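Local coordinates for LAE5 (Uncultured bacterium, PDB 5JD3), which probably hydrolyses esters, as a metagenomic esterase of the GDSL-like lipase and acylhydrolase family, at residues 112-120 with 168-176. Numbering follows the deposited sequence.
Sequences GINDVWRQF and AMRARMDVY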
ATOM      1  N   GLY A 112       6.452   2.511  -3.542  1.00 26.54           N
ATOM      2  CA  GLY A 112       7.341   2.046  -4.590  1.00 29.13           C
ATOM      3  C   GLY A 112       6.921   2.451  -5.990  1.00 31.77           C
ATOM      4  O   GLY A 112       7.759   2.548  -6.886  1.00 32.29           O
ATOM      5  N   ILE A 113       5.626   2.686  -6.181  1.00 27.16           N
ATOM      6  CA  ILE A 113       5.098   3.043  -7.495  1.00 26.82           C
ATOM      7  C   ILE A 113       5.733   4.325  -8.027  1.00 28.22           C
ATOM      8  O   ILE A 113       6.282   4.339  -9.130  1.00 28.79           O
ATOM      9  CB  ILE A 113       3.566   3.210  -7.462  1.00 24.68           C
ATOM     10  CG1 ILE A 113       2.889   1.850  -7.282  1.00 27.41           C
ATOM     11  CG2 ILE A 113       3.071   3.869  -8.741  1.00 26.87           C
ATOM     12  CD1 ILE A 113       1.378   1.907  -7.334  1.00 30.52           C
ATOM     13  N   ASN A 114       5.667   5.394  -7.241  1.00 21.06           N
ATOM     14  CA  ASN A 114       6.264   6.665  -7.636  1.00 24.86           C
ATOM     15  C   ASN A 114       7.784   6.583  -7.687  1.00 29.77           C
ATOM     16  O   ASN A 114       8.424   7.272  -8.480  1.00 34.30           O
ATOM     17  CB  ASN A 114       5.829   7.778  -6.682  1.00 21.96           C
ATOM     18  CG  ASN A 114       4.353   8.097  -6.798  1.00 22.07           C
ATOM     19  OD1 ASN A 114       3.794   8.117  -7.895  1.00 25.16           O
ATOM     20  ND2 ASN A 114       3.711   8.343  -5.663  1.00 18.99           N
ATOM     21  N   ASP A 115       8.353   5.736  -6.835  1.00 30.00           N
ATOM     22  CA  ASP A 115       9.791   5.494  -6.834  1.00 34.51           C
ATOM     23  C   ASP A 115      10.240   4.954  -8.187  1.00 35.41           C
ATOM     24  O   ASP A 115      11.310   5.303  -8.687  1.00 37.40           O
ATOM     25  CB  ASP A 115      10.169   4.512  -5.722  1.00 37.75           C
ATOM     26  CG  ASP A 115       9.665   4.952  -4.361  1.00 38.03           C
ATOM     27  OD1 ASP A 115      10.502   5.232  -3.477  1.00 38.05           O
ATOM     28  OD2 ASP A 115       8.432   5.023  -4.177  1.00 36.76           O
ATOM     29  N   VAL A 116       9.403   4.107  -8.778  1.00 32.10           N
ATOM     30  CA  VAL A 116       9.684   3.518 -10.080  1.00 32.01           C
ATOM     31  C   VAL A 116       9.214   4.427 -11.214  1.00 30.84           C
ATOM     32  O   VAL A 116       9.911   4.599 -12.215  1.00 29.88           O
ATOM     33  CB  VAL A 116       9.008   2.136 -10.225  1.00 31.47           C
ATOM     34  CG1 VAL A 116       9.166   1.599 -11.639  1.00 24.46           C
ATOM     35  CG2 VAL A 116       9.575   1.157  -9.209  1.00 28.26           C
ATOM     36  N   TRP A 117       8.036   5.018 -11.037  1.00 30.13           N
ATOM     37  CA  TRP A 117       7.374   5.776 -12.095  1.00 29.50           C
ATOM     38  C   TRP A 117       8.181   6.978 -12.584  1.00 29.31           C
ATOM     39  O   TRP A 117       8.201   7.269 -13.780  1.00 31.97           O
ATOM     40  CB  TRP A 117       5.999   6.248 -11.618  1.00 28.61           C
ATOM     41  CG  TRP A 117       5.001   6.410 -12.723  1.00 30.14           C
ATOM     42  CD1 TRP A 117       5.241   6.322 -14.063  1.00 28.05           C
ATOM     43  CD2 TRP A 117       3.602   6.678 -12.581  1.00 34.59           C
ATOM     44  NE1 TRP A 117       4.078   6.522 -14.766  1.00 27.28           N
ATOM     45  CE2 TRP A 117       3.057   6.743 -13.880  1.00 34.99           C
ATOM     46  CE3 TRP A 117       2.758   6.873 -11.485  1.00 36.28           C
ATOM     47  CZ2 TRP A 117       1.707   6.994 -14.110  1.00 39.74           C
ATOM     48  CZ3 TRP A 117       1.417   7.123 -11.716  1.00 38.94           C
ATOM     49  CH2 TRP A 117       0.904   7.181 -13.018  1.00 39.18           C
ATOM     50  N   ARG A 118       8.844   7.672 -11.663  1.00 28.08           N
ATOM     51  CA  ARG A 118       9.581   8.885 -12.006  1.00 24.07           C
ATOM     52  C   ARG A 118      10.773   8.603 -12.915  1.00 25.46           C
ATOM     53  O   ARG A 118      11.226   9.483 -13.649  1.00 24.18           O
ATOM     54  CB  ARG A 118      10.052   9.602 -10.739  1.00 19.94           C
ATOM     55  CG  ARG A 118       8.927  10.106  -9.842  1.00 21.06           C
ATOM     56  CD  ARG A 118       8.097  11.200 -10.507  1.00 23.07           C
ATOM     57  NE  ARG A 118       7.022  10.662 -11.338  1.00 25.47           N
ATOM     58  CZ  ARG A 118       5.829  10.302 -10.876  1.00 26.44           C
ATOM     59  NH1 ARG A 118       4.912   9.824 -11.705  1.00 23.37           N
ATOM     60  NH2 ARG A 118       5.553  10.421  -9.585  1.00 23.66           N
ATOM     61  N   GLN A 119      11.272   7.373 -12.872  1.00 24.27           N
ATOM     62  CA  GLN A 119      12.401   6.984 -13.707  1.00 28.11           C
ATOM     63  C   GLN A 119      11.986   6.839 -15.169  1.00 29.18           C
ATOM     64  O   GLN A 119      12.833   6.677 -16.046  1.00 36.78           O
ATOM     65  CB  GLN A 119      13.013   5.674 -13.204  1.00 30.25           C
ATOM     66  CG  GLN A 119      13.421   5.701 -11.740  1.00 29.65           C
ATOM     67  CD  GLN A 119      13.986   4.376 -11.268  1.00 35.63           C
ATOM     68  OE1 GLN A 119      14.745   3.720 -11.982  1.00 39.78           O
ATOM     69  NE2 GLN A 119      13.615   3.973 -10.057  1.00 32.40           N
ATOM     70  N   PHE A 120      10.682   6.906 -15.430  1.00 25.06           N
ATOM     71  CA  PHE A 120      10.173   6.694 -16.781  1.00 28.36           C
ATOM     72  C   PHE A 120       9.416   7.893 -17.361  1.00 28.84           C
ATOM     73  O   PHE A 120       9.492   8.143 -18.564  1.00 34.00           O
ATOM     74  CB  PHE A 120       9.282   5.450 -16.811  1.00 26.96           C
ATOM     75  CG  PHE A 120      10.027   4.170 -16.557  1.00 26.17           C
ATOM     76  CD1 PHE A 120      10.714   3.541 -17.583  1.00 28.67           C
ATOM     77  CD2 PHE A 120      10.048   3.599 -15.295  1.00 27.91           C
ATOM     78  CE1 PHE A 120      11.406   2.365 -17.356  1.00 33.60           C
ATOM     79  CE2 PHE A 120      10.738   2.422 -15.062  1.00 30.18           C
ATOM     80  CZ  PHE A 120      11.418   1.805 -16.094  1.00 31.47           C
ATOM     81  N   ALA A 168       9.564  -2.236 -19.870  1.00 33.97           N
ATOM     82  CA  ALA A 168      10.635  -1.637 -19.075  1.00 31.45           C
ATOM     83  C   ALA A 168      10.185  -1.230 -17.674  1.00 28.92           C
ATOM     84  O   ALA A 168      10.915  -1.426 -16.704  1.00 29.51           O
ATOM     85  CB  ALA A 168      11.214  -0.434 -19.804  1.00 34.63           C
ATOM     86  N   MET A 169       8.983  -0.674 -17.569  1.00 23.83           N
ATOM     87  CA  MET A 169       8.474  -0.218 -16.280  1.00 28.51           C
ATOM     88  C   MET A 169       7.897  -1.366 -15.450  1.00 27.82           C
ATOM     89  O   MET A 169       8.051  -1.392 -14.230  1.00 27.61           O
ATOM     90  CB  MET A 169       7.419   0.873 -16.476  1.00 27.04           C
ATOM     91  CG  MET A 169       6.759   1.317 -15.181  1.00 27.13           C
ATOM     92  SD  MET A 169       6.048   2.970 -15.249  1.00 29.32           S
ATOM     93  CE  MET A 169       5.052   2.949 -13.761  1.00 22.05           C
ATOM     94  N   ARG A 170       7.234  -2.311 -16.110  1.00 29.17           N
ATOM     95  CA  ARG A 170       6.697  -3.479 -15.418  1.00 28.20           C
ATOM     96  C   ARG A 170       7.828  -4.327 -14.846  1.00 29.37           C
ATOM     97  O   ARG A 170       7.757  -4.780 -13.703  1.00 24.09           O
ATOM     98  CB  ARG A 170       5.829  -4.321 -16.358  1.00 24.12           C
ATOM     99  CG  ARG A 170       5.423  -5.672 -15.778  1.00 26.67           C
ATOM    100  CD  ARG A 170       4.627  -5.514 -14.489  1.00 24.43           C
ATOM    101  NE  ARG A 170       4.632  -6.734 -13.685  1.00 24.33           N
ATOM    102  CZ  ARG A 170       3.682  -7.664 -13.722  1.00 27.94           C
ATOM    103  NH1 ARG A 170       3.777  -8.738 -12.950  1.00 26.13           N
ATOM    104  NH2 ARG A 170       2.636  -7.522 -14.527  1.00 24.35           N
ATOM    105  N   ALA A 171       8.868  -4.534 -15.646  1.00 23.16           N
ATOM    106  CA  ALA A 171      10.030  -5.299 -15.209  1.00 29.52           C
ATOM    107  C   ALA A 171      10.759  -4.577 -14.084  1.00 30.00           C
ATOM    108  O   ALA A 171      11.276  -5.209 -13.162  1.00 23.60           O
ATOM    109  CB  ALA A 171      10.971  -5.549 -16.376  1.00 30.27           C
ATOM    110  N   ARG A 172      10.796  -3.250 -14.168  1.00 26.95           N
ATOM    111  CA  ARG A 172      11.405  -2.427 -13.131  1.00 23.08           C
ATOM    112  C   ARG A 172      10.566  -2.467 -11.861  1.00 26.60           C
ATOM    113  O   ARG A 172      11.098  -2.510 -10.752  1.00 28.81           O
ATOM    114  CB  ARG A 172      11.562  -0.983 -13.613  1.00 24.53           C
ATOM    115  CG  ARG A 172      12.340  -0.076 -12.669  1.00 29.95           C
ATOM    116  CD  ARG A 172      13.818  -0.426 -12.654  1.00 36.39           C
ATOM    117  NE  ARG A 172      14.628   0.640 -12.073  1.00 39.34           N
ATOM    118  CZ  ARG A 172      15.946   0.576 -11.916  1.00 41.27           C
ATOM    119  NH1 ARG A 172      16.609  -0.508 -12.297  1.00 42.20           N
ATOM    120  NH2 ARG A 172      16.602   1.595 -11.378  1.00 42.33           N
ATOM    121  N   MET A 173       9.247  -2.450 -12.032  1.00 22.52           N
ATOM    122  CA  MET A 173       8.329  -2.523 -10.903  1.00 22.92           C
ATOM    123  C   MET A 173       8.459  -3.876 -10.211  1.00 25.77           C
ATOM    124  O   MET A 173       8.287  -3.984  -8.997  1.00 28.30           O
ATOM    125  CB  MET A 173       6.887  -2.291 -11.363  1.00 24.37           C
ATOM    126  CG  MET A 173       5.906  -2.025 -10.233  1.00 25.90           C
ATOM    127  SD  MET A 173       6.161  -0.420  -9.447  1.00 25.22           S
ATOM    128  CE  MET A 173       5.547   0.687 -10.716  1.00 19.91           C
ATOM    129  N   ASP A 174       8.768  -4.905 -10.996  1.00 27.95           N
ATOM    130  CA  ASP A 174       8.997  -6.242 -10.460  1.00 32.73           C
ATOM    131  C   ASP A 174      10.262  -6.283  -9.611  1.00 32.99           C
ATOM    132  O   ASP A 174      10.348  -7.046  -8.648  1.00 29.60           O
ATOM    133  CB  ASP A 174       9.092  -7.270 -11.590  1.00 36.88           C
ATOM    134  CG  ASP A 174       7.764  -7.503 -12.281  1.00 43.61           C
ATOM    135  OD1 ASP A 174       6.714  -7.265 -11.649  1.00 42.60           O
ATOM    136  OD2 ASP A 174       7.771  -7.927 -13.455  1.00 47.05           O
ATOM    137  N   VAL A 175      11.243  -5.463  -9.976  1.00 34.02           N
ATOM    138  CA  VAL A 175      12.486  -5.369  -9.219  1.00 30.60           C
ATOM    139  C   VAL A 175      12.217  -4.863  -7.808  1.00 29.19           C
ATOM    140  O   VAL A 175      12.688  -5.440  -6.827  1.00 27.85           O
ATOM    141  CB  VAL A 175      13.503  -4.437  -9.910  1.00 24.55           C
ATOM    142  CG1 VAL A 175      14.694  -4.173  -9.001  1.00 24.82           C
ATOM    143  CG2 VAL A 175      13.952  -5.027 -11.237  1.00 25.51           C
ATOM    144  N   TYR A 176      11.441  -3.789  -7.717  1.00 27.83           N
ATOM    145  CA  TYR A 176      11.146  -3.153  -6.438  1.00 26.44           C
ATOM    146  C   TYR A 176      10.200  -3.996  -5.590  1.00 24.11           C
ATOM    147  O   TYR A 176      10.250  -3.951  -4.361  1.00 21.36           O
ATOM    148  CB  TYR A 176      10.556  -1.760  -6.666  1.00 22.97           C
ATOM    149  CG  TYR A 176      11.588  -0.722  -7.048  1.00 21.79           C
ATOM    150  CD1 TYR A 176      12.332  -0.848  -8.214  1.00 24.89           C
ATOM    151  CD2 TYR A 176      11.815   0.387  -6.243  1.00 26.43           C
ATOM    152  CE1 TYR A 176      13.277   0.098  -8.566  1.00 28.72           C
ATOM    153  CE2 TYR A 176      12.757   1.338  -6.587  1.00 30.04           C
ATOM    154  CZ  TYR A 176      13.484   1.189  -7.749  1.00 29.55           C
ATOM    155  OH  TYR A 176      14.422   2.135  -8.093  1.00 32.96           O
TER
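Val-116 fits as a knob into a hole formed by Met-169, Arg-172, Met-173 and Tyr-176, where two helix segments running roughly antiparallel, 147° apart, approach to 9.7 Å between axes. Its CG2 lies over one face of the Tyr-176 ring, 3.6 Å from the centroid, in a CH-pi contact, while CG1, anti to the backbone N (chi1 173°), packs on CG of Arg-172 and the bent end of Met-173. Farther along, Met-169 runs out as an extended chain between two aromatic rings. Its CB sits almost squarely above the face of Phe-120, 3.9 Å from the centroid; its methyl CE lies over a face of the Trp-117 five-membered ring, 3.7 Å from that centroid, and SD makes oblique Met-aromatic contacts with both rings. Phe-120 also turns its edge to the aliphatic part of Arg-172 and reaches Ala-168, its CE1 lying 3.7 Å from the Ala-168 CB.

Polar bonds run alongside this apolar seam. Gln-119 OE1 takes a bond from Arg-172 NH2 (2.9 Å), in the carbonyl plane on a lone pair, and a weak one from NE, with amide and guanidinium planes nearly perpendicular. On the other branch, Gln-119 NE2 gives to the Tyr-176 OH (2.8 Å) and to the Asp-115 carbonyl O one turn back, which fixes the amide's rotation. A leucine here would probably leave the Arg-172 guanidinium without this acceptor and the Tyr-176 hydroxyl without its amide donor.

Tyr-176 OH is also hydrogen-bonded to the Val-130 carbonyl, and its ring meets Tyr-135 of helix 132-146, whose Pro-132 touches Arg-172. Trp-117 touches the probable Ser-36, Asp-213, His-216 triad. In this GDSL-like fold, the contact joins the helices next in chain after neighbouring parallel strands 106-110 and 152-156.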